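PDB 5BN3: NEQ263 from Nanoarchaeum equitans Kin4-M, which probably binds ATP or ADP as one of the two subunit types in the core complex of an A/V-type ATP synthase, at interfaces shared with its partner. Local coordinates for residues Asn108-Thr113 with Ala121-Lys126; Gly114-Asp119 with Glu390-Glu395; Lys126-Ala131 with Ser325-Asn330. All blocks are in the same frame, centred on the assembly; numbering follows the deposited sequence.

The three contacts sit on one side of the chain's centre, contact 3 buried and contacts 1 and 2 only partly so. Contact 1 pairs two short strands, and helix 116-119 of contact 2 lies between those strands in the chain. Contacts 1 and 3 share Lys126 and touch directly, their centres about 7 Å apart, whereas contacts 2 and 3 do not touch. The chemistry follows the place. Contact 1 is backbone pairing with aliphatic packing, contact 2 is a polar joint where the nucleotide-binding and C-terminal regions meet, and contact 3 is a small amide-hydroxyl contact beside an arginine that reaches ADP at a subunit interface.

Contact 1. Residues Asn108-Thr113 with Ala121-Lys126; sequences NEILYT and AHPLLK
Glu109 and Lys126 both hold CG anti to the backbone N (chi1 -179° and -163°), and their side chains run side by side, pointing the same way. Glu109 is extended beyond CG and Lys126 bends at chi3; Glu109 OE1 ends 3.8 Å from Lys126 NZ, a long salt bridge, and the ammonium has a stronger partner in Asp220. Behind this pair lies a short antiparallel beta pairing of strands 110-111 and 124-125, weakly bonded, with helix 116-119 in the chain between them. Lys126 N donates to Glu109 O at 2.8 Å, and Leu111 N to Leu124 O at 2.7 Å. Water takes up the next polar groups on each side: one molecule joins Asn108 N to Lys126 O, another Leu111 O to Leu124 N. Ile110 and Leu125 form the non-hydrogen-bonded pair, and their side chains diverge from each other, yet Ile110 CG1 still meets Leu125 CD1 at 3.7 Å. Further out, Ile110 CD1 rests 3.9 Å from Pro123 CB, while its CG2 branch sits over the centre of the Tyr112 ring. Chi1 of Leu111 sets CG beside its own backbone N, near Lys126 CB, and CD1 packs 3.7 Å from Lys126 CA. Leu111 and Leu124 also meet through CD1 and CD2. The pairing touches two larger elements: Leu111, Leu124 and Lys126 lean on Thr275 of strand 273-281, while Ile110 and Tyr112 pack on His336 of helix 334-356.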
loop_
_atom_site.group_PDB
_atom_site.type_symbol
_atom_site.label_atom_id
_atom_site.label_comp_id
_atom_site.label_asym_id
_atom_site.label_seq_id
_atom_site.Cartn_x
_atom_site.Cartn_y
_atom_site.Cartn_z
ATOM N N ASN B 108 16.523 -29.957 25.959
ATOM C CA ASN B 108 15.569 -30.586 26.871
ATOM C C ASN B 108 15.808 -30.190 28.324
ATOM O O ASN B 108 15.147 -30.698 29.231
ATOM C CB ASN B 108 15.650 -32.108 26.750
ATOM C CG ASN B 108 16.974 -32.658 27.246
ATOM O OD1 ASN B 108 18.026 -32.052 27.040
ATOM N ND2 ASN B 108 16.929 -33.806 27.911
ATOM N N GLU B 109 16.763 -29.290 28.540
ATOM C CA GLU B 109 17.136 -28.874 29.889
ATOM C C GLU B 109 16.821 -27.396 30.124
ATOM O O GLU B 109 17.405 -26.516 29.489
ATOM C CB GLU B 109 18.623 -29.149 30.125
ATOM C CG GLU B 109 19.127 -28.771 31.503
ATOM C CD GLU B 109 20.614 -29.025 31.670
ATOM O OE1 GLU B 109 21.194 -29.780 30.856
ATOM O OE2 GLU B 109 21.207 -28.466 32.615
ATOM N N ILE B 110 15.894 -27.129 31.039
ATOM C CA ILE B 110 15.494 -25.760 31.358
ATOM C C ILE B 110 16.612 -24.960 32.031
ATOM O O ILE B 110 17.218 -25.417 33.002
ATOM C CB ILE B 110 14.244 -25.739 32.271
ATOM C CG1 ILE B 110 13.014 -26.238 31.506
ATOM C CG2 ILE B 110 13.987 -24.338 32.803
ATOM C CD1 ILE B 110 11.734 -26.227 32.327
ATOM N N LEU B 111 16.884 -23.772 31.496
ATOM C CA LEU B 111 17.740 -22.795 32.164
ATOM C C LEU B 111 16.843 -21.833 32.934
ATOM O O LEU B 111 16.167 -20.992 32.336
ATOM C CB LEU B 111 18.571 -22.009 31.144
ATOM C CG LEU B 111 19.672 -22.734 30.370
ATOM C CD1 LEU B 111 20.204 -21.856 29.251
ATOM C CD2 LEU B 111 20.802 -23.123 31.300
ATOM N N TYR B 112 16.826 -21.950 34.258
ATOM C CA TYR B 112 15.955 -21.095 35.061
ATOM C C TYR B 112 16.451 -19.652 35.158
ATOM O O TYR B 112 17.591 -19.391 35.548
ATOM C CB TYR B 112 15.707 -21.707 36.442
ATOM C CG TYR B 112 14.716 -22.837 36.378
ATOM C CD1 TYR B 112 13.357 -22.581 36.309
ATOM C CD2 TYR B 112 15.137 -24.158 36.357
ATOM C CE1 TYR B 112 12.447 -23.601 36.235
ATOM C CE2 TYR B 112 14.228 -25.189 36.285
ATOM C CZ TYR B 112 12.886 -24.899 36.224
ATOM O OH TYR B 112 11.961 -25.905 36.151
ATOM N N THR B 113 15.575 -18.725 34.789
ATOM C CA THR B 113 15.904 -17.309 34.753
ATOM C C THR B 113 15.584 -16.636 36.075
ATOM O O THR B 113 16.144 -15.589 36.395
ATOM C CB THR B 113 15.132 -16.583 33.631
ATOM O OG1 THR B 113 13.730 -16.589 33.928
ATOM C CG2 THR B 113 15.364 -17.272 32.299
ATOM N N ALA B 121 5.488 -20.596 32.039
ATOM C CA ALA B 121 4.828 -20.909 30.775
ATOM C C ALA B 121 5.761 -20.931 29.567
ATOM O O ALA B 121 5.499 -21.634 28.598
ATOM C CB ALA B 121 3.682 -19.953 30.534
ATOM N N HIS B 122 6.845 -20.162 29.613
ATOM C CA HIS B 122 7.726 -20.055 28.447
ATOM C C HIS B 122 9.210 -20.238 28.768
ATOM O O HIS B 122 10.024 -19.385 28.406
ATOM C CB HIS B 122 7.527 -18.692 27.771
ATOM C CG HIS B 122 6.091 -18.297 27.615
ATOM N ND1 HIS B 122 5.210 -18.980 26.806
ATOM C CD2 HIS B 122 5.382 -17.274 28.157
ATOM C CE1 HIS B 122 4.022 -18.405 26.860
ATOM N NE2 HIS B 122 4.102 -17.366 27.674
ATOM N N PRO B 123 9.574 -21.353 29.432
ATOM C CA PRO B 123 10.961 -21.467 29.894
ATOM C C PRO B 123 11.977 -21.575 28.764
ATOM O O PRO B 123 11.686 -22.147 27.708
ATOM C CB PRO B 123 10.954 -22.760 30.717
ATOM C CG PRO B 123 9.835 -23.562 30.151
ATOM C CD PRO B 123 8.787 -22.558 29.750
ATOM N N LEU B 124 13.158 -21.008 29.001
ATOM C CA LEU B 124 14.290 -21.101 28.085
ATOM C C LEU B 124 15.045 -22.401 28.337
ATOM O O LEU B 124 15.304 -22.761 29.488
ATOM C CB LEU B 124 15.222 -19.904 28.309
ATOM C CG LEU B 124 16.665 -19.957 27.796
ATOM C CD1 LEU B 124 16.704 -19.943 26.284
ATOM C CD2 LEU B 124 17.480 -18.801 28.350
ATOM N N LEU B 125 15.393 -23.111 27.268
ATOM C CA LEU B 125 16.144 -24.360 27.392
ATOM C C LEU B 125 17.584 -24.179 26.921
ATOM O O LEU B 125 17.862 -23.319 26.088
ATOM C CB LEU B 125 15.464 -25.486 26.603
ATOM C CG LEU B 125 14.417 -26.336 27.331
ATOM C CD1 LEU B 125 13.312 -25.487 27.912
ATOM C CD2 LEU B 125 13.830 -27.379 26.396
ATOM N N LYS B 126 18.502 -24.980 27.458
ATOM C CA LYS B 126 19.910 -24.863 27.080
ATOM C C LYS B 126 20.124 -25.305 25.635
ATOM O O LYS B 126 19.790 -26.434 25.260
ATOM C CB LYS B 126 20.820 -25.660 28.025
ATOM C CG LYS B 126 22.290 -25.255 27.930
ATOM C CD LYS B 126 23.135 -25.865 29.045
ATOM C CE LYS B 126 23.414 -27.337 28.799
ATOM N NZ LYS B 126 24.357 -27.895 29.810
HETATM O O HOH W 1 18.936 -28.678 26.755
HETATM O O HOH W 2 13.496 -20.501 31.792
#

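Contact 2. Residues Gly114-Asp119 with Glu390-Glu395; sequences GISSID and EYRSIE
Gly114 takes left-handed backbone angles (phi 85°, psi 3°) and offers its O to Arg392 N at 2.8 Å, bringing the nucleotide-binding region against the loop that leads into helix 394-408 of the C-terminal region. Both segments are helix starts: Ile115 holds the N-cap position before helix 116-119, and Ser393 that before helix 394-408. Tyr391 lays one ring face over Gly114, whose CA stands 3.7 Å from the ring centroid in a CH-pi contact. A side chain at Gly114 would run into Tyr391 CD2 and would also jam against the preceding carbonyl. Arg392 is extended from CG to NE, and its guanidinium is gripped from several directions in this buried spot. NH1 donates to Ser116 OG at 3.1 Å, with the hydroxyl in the guanidinium plane, and NE makes a salt bridge with Glu390 OE2 at 3.0 Å. That second bond is nearly straight (174°), though it meets the carboxylate from above its plane. Outside the two segments NH1 also reaches Phe383 O and NH2 reaches Lys385 O, while Ser116 OG has Ser397 OG as well. A leucine in place of Arg392 would probably leave the Glu390 carboxylate without its charge partner and the carbonyls of Phe383 and Lys385 without these donors. Beside the polar groups, Ile394 CD1 packs 4.1 Å from Asp119 CB. Asp119 OD2 accepts from Gly114 N at 2.8 Å, and one water donates both to that oxygen and to Arg392 O, 2.9 Å away from the latter.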
loop_
_atom_site.group_PDB
_atom_site.type_symbol
_atom_site.label_atom_id
_atom_site.label_comp_id
_atom_site.label_asym_id
_atom_site.label_seq_id
_atom_site.Cartn_x
_atom_site.Cartn_y
_atom_site.Cartn_z
ATOM N N GLY B 114 14.673 -17.237 36.835
ATOM C CA GLY B 114 14.216 -16.646 38.080
ATOM C C GLY B 114 13.088 -15.662 37.844
ATOM O O GLY B 114 12.598 -15.022 38.776
ATOM N N ILE B 115 12.681 -15.548 36.584
ATOM C CA ILE B 115 11.607 -14.647 36.185
ATOM C C ILE B 115 10.329 -15.451 35.938
ATOM O O ILE B 115 10.277 -16.272 35.023
ATOM C CB ILE B 115 12.003 -13.872 34.910
ATOM C CG1 ILE B 115 13.324 -13.123 35.139
ATOM C CG2 ILE B 115 10.906 -12.907 34.500
ATOM C CD1 ILE B 115 13.987 -12.634 33.863
ATOM N N SER B 116 9.303 -15.207 36.751
ATOM C CA SER B 116 8.073 -16.001 36.718
ATOM C C SER B 116 7.376 -16.001 35.362
ATOM O O SER B 116 6.947 -17.048 34.880
ATOM C CB SER B 116 7.098 -15.509 37.788
ATOM O OG SER B 116 7.677 -15.577 39.074
ATOM N N SER B 117 7.261 -14.825 34.756
ATOM C CA SER B 117 6.586 -14.683 33.469
ATOM C C SER B 117 7.274 -15.468 32.353
ATOM O O SER B 117 6.672 -15.739 31.313
ATOM C CB SER B 117 6.459 -13.206 33.092
ATOM O OG SER B 117 7.715 -12.554 33.115
ATOM N N ILE B 118 8.532 -15.840 32.576
ATOM C CA ILE B 118 9.260 -16.694 31.641
ATOM C C ILE B 118 9.253 -18.158 32.088
ATOM O O ILE B 118 8.811 -19.035 31.348
ATOM C CB ILE B 118 10.724 -16.229 31.484
ATOM C CG1 ILE B 118 10.784 -14.881 30.757
ATOM C CG2 ILE B 118 11.540 -17.269 30.730
ATOM C CD1 ILE B 118 12.194 -14.338 30.590
ATOM N N ASP B 119 9.730 -18.416 33.305
ATOM C CA ASP B 119 9.986 -19.783 33.772
ATOM C C ASP B 119 8.794 -20.748 33.761
ATOM O O ASP B 119 8.954 -21.923 33.431
ATOM C CB ASP B 119 10.612 -19.757 35.172
ATOM C CG ASP B 119 12.034 -19.232 35.169
ATOM O OD1 ASP B 119 12.653 -19.175 34.085
ATOM O OD2 ASP B 119 12.539 -18.889 36.258
ATOM N N GLU B 390 15.164 -9.237 41.578
ATOM C CA GLU B 390 14.474 -10.321 42.268
ATOM C C GLU B 390 14.604 -11.641 41.517
ATOM O O GLU B 390 14.384 -11.700 40.303
ATOM C CB GLU B 390 12.993 -9.976 42.455
ATOM C CG GLU B 390 12.180 -11.078 43.119
ATOM C CD GLU B 390 10.745 -10.668 43.390
ATOM O OE1 GLU B 390 10.354 -9.550 42.987
ATOM O OE2 GLU B 390 10.004 -11.464 44.005
ATOM N N TYR B 391 14.969 -12.694 42.243
ATOM C CA TYR B 391 15.021 -14.040 41.685
ATOM C C TYR B 391 13.942 -14.899 42.329
ATOM O O TYR B 391 13.889 -15.030 43.554
ATOM C CB TYR B 391 16.397 -14.676 41.924
ATOM C CG TYR B 391 16.549 -16.047 41.301
ATOM C CD1 TYR B 391 16.080 -17.187 41.947
ATOM C CD2 TYR B 391 17.165 -16.204 40.071
ATOM C CE1 TYR B 391 16.214 -18.437 41.376
ATOM C CE2 TYR B 391 17.307 -17.448 39.494
ATOM C CZ TYR B 391 16.829 -18.559 40.149
ATOM O OH TYR B 391 16.970 -19.798 39.570
ATOM N N ARG B 392 13.088 -15.495 41.506
ATOM C CA ARG B 392 12.068 -16.399 42.015
ATOM C C ARG B 392 12.363 -17.833 41.599
ATOM O O ARG B 392 12.541 -18.121 40.415
ATOM C CB ARG B 392 10.681 -15.984 41.515
ATOM C CG ARG B 392 10.278 -14.574 41.907
ATOM C CD ARG B 392 8.797 -14.357 41.692
ATOM N NE ARG B 392 8.389 -12.986 41.987
ATOM C CZ ARG B 392 7.406 -12.351 41.359
ATOM N NH1 ARG B 392 6.736 -12.961 40.392
ATOM N NH2 ARG B 392 7.101 -11.106 41.690
ATOM N N SER B 393 12.427 -18.732 42.577
ATOM C CA SER B 393 12.536 -20.151 42.273
ATOM C C SER B 393 11.241 -20.581 41.596
ATOM O O SER B 393 10.208 -19.922 41.745
ATOM C CB SER B 393 12.774 -20.970 43.543
ATOM O OG SER B 393 11.629 -20.975 44.377
ATOM N N ILE B 394 11.296 -21.672 40.839
ATOM C CA ILE B 394 10.112 -22.166 40.147
ATOM C C ILE B 394 9.023 -22.549 41.154
ATOM O O ILE B 394 7.830 -22.396 40.880
ATOM C CB ILE B 394 10.461 -23.347 39.207
ATOM C CG1 ILE B 394 9.253 -23.754 38.364
ATOM C CG2 ILE B 394 10.996 -24.536 39.991
ATOM C CD1 ILE B 394 8.766 -22.665 37.439
ATOM N N GLU B 395 9.446 -23.016 42.328
ATOM C CA GLU B 395 8.521 -23.354 43.402
ATOM C C GLU B 395 7.801 -22.112 43.917
ATOM O O GLU B 395 6.605 -22.153 44.206
ATOM C CB GLU B 395 9.253 -24.052 44.554
ATOM C CG GLU B 395 9.814 -25.427 44.216
ATOM C CD GLU B 395 11.162 -25.367 43.520
ATOM O OE1 GLU B 395 11.814 -24.302 43.549
ATOM O OE2 GLU B 395 11.574 -26.397 42.944
HETATM O O HOH W 3 10.482 -18.789 38.462
#

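Contact 3. Residues Lys126-Ala131 with Ser325-Asn330; sequences KGQKIA and SRLAKN. With ADP (adenosine-5'-diphosphate), chain C.
The turn from strand 324-325 toward helix 334-356 borders an ADP site at the interface with the V-type ATP synthase alpha chain, and Gln128 grips it at Ser325. Extended beyond CG, Gln128 points NE2 at Ser325 OG, 3.0 Å away and in the amide plane, in a nearly straight bond (162°). Its OE1 takes Leu125 N, NE2 also serves Glu300 O, and Ser325 OG has a second partner in Pro123 O, so both the amide's flip and the hydroxyl's position are well defined. Around them Leu327 slides past Gln128 in the opposite direction, CD1 coming 4.1 Å from Gln128 CG, while Ile130 CD1 lies 4.2 Å from Ser325 CB. The next residue, Arg326, turns to the nucleotide: NH1 is 2.7 Å from O3B of ADP, with weaker bonds to O2A and O3A, while NH2 is anchored on Gly296 O. Gly226, Gly228 and Lys229 of the alpha chain also bind this ADP, consistent with a P-loop there. One guanidinium nitrogen thus spans alpha and beta phosphates from the opposing subunit, as an arginine finger does, and would probably offset part of their negative charge.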
loop_
_atom_site.group_PDB
_atom_site.type_symbol
_atom_site.label_atom_id
_atom_site.label_comp_id
_atom_site.label_asym_id
_atom_site.label_seq_id
_atom_site.Cartn_x
_atom_site.Cartn_y
_atom_site.Cartn_z
ATOM N N LYS B 126 18.502 -24.980 27.458
ATOM C CA LYS B 126 19.910 -24.863 27.080
ATOM C C LYS B 126 20.124 -25.305 25.635
ATOM O O LYS B 126 19.790 -26.434 25.260
ATOM C CB LYS B 126 20.820 -25.660 28.025
ATOM C CG LYS B 126 22.290 -25.255 27.930
ATOM C CD LYS B 126 23.135 -25.865 29.045
ATOM C CE LYS B 126 23.414 -27.337 28.799
ATOM N NZ LYS B 126 24.357 -27.895 29.810
ATOM N N GLY B 127 20.673 -24.404 24.825
ATOM C CA GLY B 127 20.867 -24.671 23.412
ATOM C C GLY B 127 19.759 -24.082 22.559
ATOM O O GLY B 127 19.808 -24.141 21.334
ATOM N N GLN B 128 18.754 -23.506 23.206
ATOM C CA GLN B 128 17.633 -22.919 22.477
ATOM C C GLN B 128 17.997 -21.548 21.911
ATOM O O GLN B 128 18.846 -20.836 22.460
ATOM C CB GLN B 128 16.407 -22.806 23.393
ATOM C CG GLN B 128 15.098 -22.457 22.690
ATOM C CD GLN B 128 13.899 -22.521 23.624
ATOM O OE1 GLN B 128 14.042 -22.789 24.817
ATOM N NE2 GLN B 128 12.712 -22.277 23.082
ATOM N N LYS B 129 17.372 -21.197 20.792
ATOM C CA LYS B 129 17.445 -19.838 20.282
ATOM C C LYS B 129 16.071 -19.197 20.456
ATOM O O LYS B 129 15.064 -19.710 19.958
ATOM C CB LYS B 129 17.888 -19.817 18.812
ATOM C CG LYS B 129 17.118 -20.767 17.907
ATOM C CD LYS B 129 17.559 -20.634 16.462
ATOM C CE LYS B 129 16.695 -21.481 15.549
ATOM N NZ LYS B 129 16.896 -22.939 15.746
ATOM N N ILE B 130 16.025 -18.093 21.189
ATOM C CA ILE B 130 14.761 -17.418 21.448
ATOM C C ILE B 130 14.947 -15.904 21.481
ATOM O O ILE B 130 15.855 -15.394 22.134
ATOM C CB ILE B 130 14.101 -17.940 22.747
ATOM C CG1 ILE B 130 12.832 -17.155 23.070
ATOM C CG2 ILE B 130 15.069 -17.864 23.903
ATOM C CD1 ILE B 130 11.832 -17.958 23.878
ATOM N N ALA B 131 14.093 -15.190 20.754
ATOM C CA ALA B 131 14.255 -13.751 20.595
ATOM C C ALA B 131 13.468 -12.949 21.623
ATOM O O ALA B 131 12.502 -13.440 22.205
ATOM C CB ALA B 131 13.855 -13.334 19.196
ATOM N N SER B 325 7.697 -20.219 23.838
ATOM C CA SER B 325 8.919 -21.011 23.801
ATOM C C SER B 325 8.562 -22.346 23.166
ATOM O O SER B 325 7.838 -23.145 23.766
ATOM C CB SER B 325 9.482 -21.220 25.208
ATOM O OG SER B 325 10.612 -22.075 25.174
ATOM N N ARG B 326 9.052 -22.580 21.950
ATOM C CA ARG B 326 8.668 -23.768 21.182
ATOM C C ARG B 326 9.093 -25.078 21.829
ATOM O O ARG B 326 8.375 -26.073 21.755
ATOM C CB ARG B 326 9.238 -23.709 19.762
ATOM C CG ARG B 326 8.454 -22.835 18.807
ATOM C CD ARG B 326 9.112 -22.777 17.443
ATOM N NE ARG B 326 8.830 -21.517 16.761
ATOM C CZ ARG B 326 7.779 -21.310 15.974
ATOM N NH1 ARG B 326 6.905 -22.282 15.767
ATOM N NH2 ARG B 326 7.604 -20.131 15.392
ATOM N N LEU B 327 10.264 -25.076 22.454
ATOM C CA LEU B 327 10.844 -26.304 22.983
ATOM C C LEU B 327 10.518 -26.506 24.460
ATOM O O LEU B 327 10.908 -27.511 25.049
ATOM C CB LEU B 327 12.361 -26.309 22.769
ATOM C CG LEU B 327 12.847 -26.111 21.331
ATOM C CD1 LEU B 327 14.358 -26.238 21.242
ATOM C CD2 LEU B 327 12.186 -27.111 20.412
ATOM N N ALA B 328 9.787 -25.557 25.039
ATOM C CA ALA B 328 9.479 -25.547 26.472
ATOM C C ALA B 328 9.009 -26.892 27.024
ATOM O O ALA B 328 9.474 -27.333 28.075
ATOM C CB ALA B 328 8.451 -24.472 26.774
ATOM N N LYS B 329 8.092 -27.539 26.310
ATOM C CA LYS B 329 7.522 -28.814 26.743
ATOM C C LYS B 329 8.563 -29.921 26.938
ATOM O O LYS B 329 8.376 -30.813 27.769
ATOM C CB LYS B 329 6.448 -29.264 25.769
ATOM N N ASN B 330 9.650 -29.867 26.168
ATOM C CA ASN B 330 10.726 -30.850 26.281
ATOM C C ASN B 330 11.372 -30.890 27.665
ATOM O O ASN B 330 11.921 -31.916 28.066
ATOM C CB ASN B 330 11.815 -30.587 25.233
ATOM C CG ASN B 330 11.343 -30.835 23.817
ATOM O OD1 ASN B 330 10.300 -31.446 23.595
ATOM N ND2 ASN B 330 12.123 -30.372 22.846
HETATM P PB ADP C . 4.770 -23.190 13.159
HETATM O O1B ADP C . 3.450 -22.845 12.521
HETATM O O2B ADP C . 5.481 -24.359 12.536
HETATM O O3B ADP C . 5.643 -21.989 13.417
HETATM P PA ADP C . 4.799 -25.051 15.355
HETATM O O1A ADP C . 4.305 -26.248 14.597
HETATM O O2A ADP C . 6.264 -24.929 15.687
HETATM O O3A ADP C . 4.305 -23.702 14.620
HETATM O "O5'" ADP C . 3.962 -24.966 16.728
HETATM C "C5'" ADP C . 4.080 -23.814 17.562
HETATM C "C4'" ADP C . 3.798 -24.187 19.012
HETATM O "O4'" ADP C . 2.457 -24.676 19.149
HETATM C "C3'" ADP C . 4.747 -25.286 19.457
HETATM O "O3'" ADP C . 5.414 -24.878 20.655
HETATM C "C2'" ADP C . 3.863 -26.486 19.715
HETATM O "O2'" ADP C . 4.238 -27.162 20.915
HETATM C "C1'" ADP C . 2.453 -25.931 19.830
HETATM N N9 ADP C . 1.495 -26.865 19.190
HETATM C C8 ADP C . 1.124 -26.858 17.896
HETATM N N7 ADP C . 0.234 -27.850 17.641
HETATM C C5 ADP C . 0.020 -28.511 18.794
HETATM C C6 ADP C . -0.805 -29.662 19.226
HETATM N N6 ADP C . -1.608 -30.322 18.351
HETATM N N1 ADP C . -0.730 -30.023 20.528
HETATM C C2 ADP C . 0.060 -29.375 21.406
HETATM N N3 ADP C . 0.835 -28.326 21.082
HETATM C C4 ADP C . 0.855 -27.855 19.812
#